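Local coordinates for putative secreted endoglycosylceramidase (Rhodococcus hoagii, PDB 6JYZ), which probably hydrolyses the O-glycosidic bond between glycan and ceramide in galactose-linked glycosphingolipids, as a glycoside hydrolase family 5 endogalactosylceramidase, at residues A87-P95 with D152-L160. Residues are numbered along the deposited sequence; the frame is centred on the assembly and turned at random.
Sequences AWSALEPTP and DGAPEWATL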
ATOM      1  N   ALA A  87      -8.684   8.580   3.499  1.00 10.07           N
ATOM      2  CA  ALA A  87      -9.234   8.549   4.863  1.00  9.93           C
ATOM      3  C   ALA A  87     -10.740   8.494   4.863  1.00  9.79           C
ATOM      4  O   ALA A  87     -11.423   9.394   4.304  1.00  9.66           O
ATOM      5  CB  ALA A  87      -8.781   9.797   5.607  1.00 11.97           C
ATOM      6  N   TRP A  88     -11.263   7.541   5.597  1.00  9.36           N
ATOM      7  CA  TRP A  88     -12.694   7.508   5.864  1.00  8.97           C
ATOM      8  C   TRP A  88     -13.148   8.831   6.485  1.00  9.23           C
ATOM      9  O   TRP A  88     -14.241   9.351   6.114  1.00  9.87           O
ATOM     10  CB  TRP A  88     -12.960   6.327   6.826  1.00  8.80           C
ATOM     11  CG  TRP A  88     -14.402   6.138   7.238  1.00  9.76           C
ATOM     12  CD1 TRP A  88     -15.557   6.669   6.677  1.00 10.58           C
ATOM     13  CD2 TRP A  88     -14.819   5.300   8.327  1.00  9.25           C
ATOM     14  NE1 TRP A  88     -16.644   6.197   7.364  1.00 10.08           N
ATOM     15  CE2 TRP A  88     -16.229   5.375   8.369  1.00  9.93           C
ATOM     16  CE3 TRP A  88     -14.107   4.502   9.266  1.00 10.09           C
ATOM     17  CZ2 TRP A  88     -16.961   4.665   9.329  1.00 10.49           C
ATOM     18  CZ3 TRP A  88     -14.858   3.792  10.204  1.00 10.17           C
ATOM     19  CH2 TRP A  88     -16.255   3.872  10.238  1.00 11.15           C
ATOM     20  N   SER A  89     -12.362   9.437   7.359  1.00  8.75           N
ATOM     21  CA  SER A  89     -12.769  10.669   8.006  1.00  9.21           C
ATOM     22  C   SER A  89     -12.991  11.779   6.997  1.00  9.64           C
ATOM     23  O   SER A  89     -13.798  12.672   7.299  1.00 11.55           O
ATOM     24  CB  SER A  89     -11.773  11.096   9.061  1.00 10.14           C
ATOM     25  OG  SER A  89     -10.526  11.366   8.421  1.00 11.41           O
ATOM     26  N   ALA A  90     -12.293  11.788   5.886  1.00  9.51           N
ATOM     27  CA  ALA A  90     -12.487  12.857   4.868  1.00  9.39           C
ATOM     28  C   ALA A  90     -13.605  12.457   3.937  1.00  9.72           C
ATOM     29  O   ALA A  90     -14.331  13.338   3.458  1.00 11.38           O
ATOM     30  CB  ALA A  90     -11.181  13.034   4.124  1.00 11.56           C
ATOM     31  N   LEU A  91     -13.868  11.193   3.675  1.00  8.96           N
ATOM     32  CA  LEU A  91     -14.959  10.805   2.816  1.00  9.93           C
ATOM     33  C   LEU A  91     -16.279  11.042   3.535  1.00  9.70           C
ATOM     34  O   LEU A  91     -17.299  11.422   2.891  1.00  9.97           O
ATOM     35  CB  LEU A  91     -14.885   9.324   2.458  1.00  9.98           C
ATOM     36  CG  LEU A  91     -13.751   8.998   1.483  1.00 10.66           C
ATOM     37  CD1 LEU A  91     -13.367   7.497   1.553  1.00 12.33           C
ATOM     38  CD2 LEU A  91     -14.144   9.384   0.040  1.00 12.49           C
ATOM     39  N   GLU A  92     -16.387  10.738   4.825  1.00  9.03           N
ATOM     40  CA  GLU A  92     -17.649  10.721   5.575  1.00  9.35           C
ATOM     41  C   GLU A  92     -17.470  11.548   6.813  1.00  9.90           C
ATOM     42  O   GLU A  92     -17.352  11.045   7.961  1.00 10.57           O
ATOM     43  CB  GLU A  92     -18.046   9.290   5.907  1.00  9.89           C
ATOM     44  CG  GLU A  92     -19.501   9.248   6.411  1.00 10.42           C
ATOM     45  CD  GLU A  92     -20.043   7.874   6.679  1.00 10.99           C
ATOM     46  OE1 GLU A  92     -19.308   6.842   6.703  1.00 11.21           O
ATOM     47  OE2 GLU A  92     -21.303   7.779   6.864  1.00 11.58           O
ATOM     48  N   PRO A  93     -17.399  12.905   6.713  1.00  9.93           N
ATOM     49  CA  PRO A  93     -17.005  13.734   7.857  1.00 10.67           C
ATOM     50  C   PRO A  93     -18.096  13.884   8.892  1.00 11.36           C
ATOM     51  O   PRO A  93     -17.802  14.195  10.026  1.00 13.04           O
ATOM     52  CB  PRO A  93     -16.674  15.103   7.209  1.00 11.97           C
ATOM     53  CG  PRO A  93     -17.476  15.065   5.895  1.00 12.04           C
ATOM     54  CD  PRO A  93     -17.343  13.619   5.428  1.00 11.06           C
ATOM     55  N   THR A  94     -19.326  13.657   8.494  1.00 11.69           N
ATOM     56  CA  THR A  94     -20.430  13.605   9.413  1.00 12.20           C
ATOM     57  C   THR A  94     -21.201  12.349   9.043  1.00 12.29           C
ATOM     58  O   THR A  94     -21.090  11.801   7.916  1.00 11.19           O
ATOM     59  CB  THR A  94     -21.367  14.857   9.335  1.00 13.24           C
ATOM     60  OG1 THR A  94     -21.957  14.922   8.022  1.00 14.79           O
ATOM     61  CG2 THR A  94     -20.596  16.139   9.627  1.00 15.37           C
ATOM     62  N   PRO A  95     -21.998  11.747   9.931  1.00 11.77           N
ATOM     63  CA  PRO A  95     -22.601  10.453   9.643  1.00 11.83           C
ATOM     64  C   PRO A  95     -23.493  10.480   8.403  1.00 11.89           C
ATOM     65  O   PRO A  95     -24.414  11.307   8.313  1.00 13.37           O
ATOM     66  CB  PRO A  95     -23.480  10.121  10.897  1.00 13.48           C
ATOM     67  CG  PRO A  95     -22.868  10.999  11.945  1.00 16.76           C
ATOM     68  CD  PRO A  95     -22.290  12.239  11.300  1.00 12.54           C
ATOM     69  N   ASP A 152      -4.825   8.640  12.103  1.00  9.66           N
ATOM     70  CA  ASP A 152      -5.560   8.816  10.838  1.00  9.94           C
ATOM     71  C   ASP A 152      -6.462   7.632  10.677  1.00  9.53           C
ATOM     72  O   ASP A 152      -6.122   6.531  11.154  1.00  9.85           O
ATOM     73  CB  ASP A 152      -4.607   8.942   9.637  1.00 10.50           C
ATOM     74  CG  ASP A 152      -3.725   7.715   9.469  1.00 10.53           C
ATOM     75  OD1 ASP A 152      -2.865   7.488  10.411  1.00 11.15           O
ATOM     76  OD2 ASP A 152      -3.841   7.005   8.484  1.00 12.20           O
ATOM     77  N   GLY A 153      -7.607   7.826   9.992  1.00  9.72           N
ATOM     78  CA  GLY A 153      -8.539   6.740   9.747  1.00  9.57           C
ATOM     79  C   GLY A 153      -9.955   7.223   9.935  1.00  9.79           C
ATOM     80  O   GLY A 153     -10.489   7.980   9.091  1.00 10.54           O
ATOM     81  N   ALA A 154     -10.584   6.776  10.996  1.00  9.42           N
ATOM     82  CA  ALA A 154     -12.005   6.997  11.181  1.00  9.58           C
ATOM     83  C   ALA A 154     -12.328   8.384  11.718  1.00  9.85           C
ATOM     84  O   ALA A 154     -11.594   8.962  12.492  1.00  9.94           O
ATOM     85  CB  ALA A 154     -12.490   5.946  12.172  1.00 10.50           C
ATOM     86  N   PRO A 155     -13.509   8.916  11.327  1.00 10.12           N
ATOM     87  CA  PRO A 155     -13.938  10.216  11.872  1.00 10.03           C
ATOM     88  C   PRO A 155     -14.327  10.118  13.340  1.00 10.21           C
ATOM     89  O   PRO A 155     -14.560   9.035  13.904  1.00  9.93           O
ATOM     90  CB  PRO A 155     -15.179  10.535  11.016  1.00 11.04           C
ATOM     91  CG  PRO A 155     -15.719   9.195  10.554  1.00 10.18           C
ATOM     92  CD  PRO A 155     -14.465   8.302  10.379  1.00 10.55           C
ATOM     93  N   GLU A 156     -14.413  11.304  13.968  1.00 10.75           N
ATOM     94  CA  GLU A 156     -14.685  11.350  15.391  1.00 10.47           C
ATOM     95  C   GLU A 156     -16.023  10.702  15.729  1.00 10.69           C
ATOM     96  O   GLU A 156     -16.133   9.991  16.727  1.00 11.16           O
ATOM     97  CB  GLU A 156     -14.599  12.789  15.855  1.00 12.30           C
ATOM     98  CG  GLU A 156     -14.612  12.948  17.386  1.00 14.90           C
ATOM     99  CD  GLU A 156     -14.426  14.379  17.851  1.00 21.44           C
ATOM    100  OE1 GLU A 156     -14.678  15.308  17.062  1.00 26.00           O
ATOM    101  OE2 GLU A 156     -13.949  14.534  18.959  1.00 27.77           O
ATOM    102  N   TRP A 157     -17.045  10.975  14.911  1.00 10.45           N
ATOM    103  CA  TRP A 157     -18.376  10.470  15.209  1.00 10.22           C
ATOM    104  C   TRP A 157     -18.422   8.949  15.222  1.00 10.90           C
ATOM    105  O   TRP A 157     -19.331   8.342  15.803  1.00 12.22           O
ATOM    106  CB  TRP A 157     -19.426  11.063  14.220  1.00 11.12           C
ATOM    107  CG  TRP A 157     -19.189  10.664  12.771  1.00 10.78           C
ATOM    108  CD1 TRP A 157     -18.554  11.433  11.818  1.00 10.91           C
ATOM    109  CD2 TRP A 157     -19.568   9.422  12.143  1.00 10.76           C
ATOM    110  NE1 TRP A 157     -18.549  10.764  10.621  1.00 10.60           N
ATOM    111  CE2 TRP A 157     -19.100   9.500  10.803  1.00  9.83           C
ATOM    112  CE3 TRP A 157     -20.240   8.251  12.543  1.00 11.36           C
ATOM    113  CZ2 TRP A 157     -19.243   8.431   9.906  1.00 11.24           C
ATOM    114  CZ3 TRP A 157     -20.453   7.216  11.640  1.00 11.14           C
ATOM    115  CH2 TRP A 157     -19.912   7.323  10.343  1.00 10.66           C
ATOM    116  N   ALA A 158     -17.473   8.280  14.527  1.00 10.12           N
ATOM    117  CA  ALA A 158     -17.421   6.823  14.432  1.00 10.85           C
ATOM    118  C   ALA A 158     -16.518   6.221  15.504  1.00 10.84           C
ATOM    119  O   ALA A 158     -16.314   4.983  15.438  1.00 11.80           O
ATOM    120  CB  ALA A 158     -16.971   6.383  13.058  1.00 12.27           C
ATOM    121  N   THR A 159     -15.948   7.001  16.401  1.00  9.98           N
ATOM    122  CA  THR A 159     -14.914   6.566  17.333  1.00 10.57           C
ATOM    123  C   THR A 159     -15.543   6.365  18.723  1.00 10.43           C
ATOM    124  O   THR A 159     -15.967   7.335  19.364  1.00 11.87           O
ATOM    125  CB  THR A 159     -13.836   7.621  17.410  1.00 10.04           C
ATOM    126  OG1 THR A 159     -13.227   7.719  16.099  1.00 10.48           O
ATOM    127  CG2 THR A 159     -12.725   7.215  18.376  1.00 11.36           C
ATOM    128  N   LEU A 160     -15.669   5.111  19.122  1.00 10.32           N
ATOM    129  CA  LEU A 160     -16.441   4.681  20.295  1.00 11.19           C
ATOM    130  C   LEU A 160     -15.482   3.955  21.253  1.00 11.03           C
ATOM    131  O   LEU A 160     -15.315   2.745  21.189  1.00 12.62           O
ATOM    132  CB  LEU A 160     -17.606   3.800  19.854  1.00 11.89           C
ATOM    133  CG  LEU A 160     -18.563   4.465  18.843  1.00 12.89           C
ATOM    134  CD1 LEU A 160     -19.585   3.438  18.377  1.00 14.50           C
ATOM    135  CD2 LEU A 160     -19.220   5.722  19.446  1.00 16.58           C
TER
HETATM  136  O   HOH W   1      -8.138  10.320   9.173  1.00 13.85           O
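Trp88, in the first turn of helix 88-91, receives CD of Pro155 over one face of its indole, a CH-pi contact 3.8 Å from the five-membered ring centroid, while Ala154 CB and Ala158 CB touch its six-membered ring. With CG anti to the backbone N (chi1 179°), the indole reaches forward to Glu92, whose OE1 accepts a nearly straight bond from Trp88 NE1 (2.8 Å) in the ring plane. Next, Ser89 N donates to Gly153 O at 2.9 Å, and a water that donates to Ser89 OG accepts from Gly153 N, a second link beside the direct bond; Ser89 OG also bonds Asp52. Where the helix ends, Glu92 O takes the indole N-H of Trp157 (NE1 to O 2.9 Å), and the extended Glu92 side chain crosses Trp157, its carboxylate turned steeply (69°) to the indole, with CD 3.4 Å from CZ2 and OE2 held by Gly96 N. Pro95 then covers one face of Trp157, its CD 3.8 Å from the five-membered ring centroid. The contact thus joins the loop after strand 119-124 to the short helix after strand 81-86, beyond the C-terminal ends of these neighbouring parallel strands of the family 5 (beta/alpha)8 barrel. Helix 193-206 flanks it, touching Trp88 through Leu197 and Thr200, and strand 119-124 adds Met124.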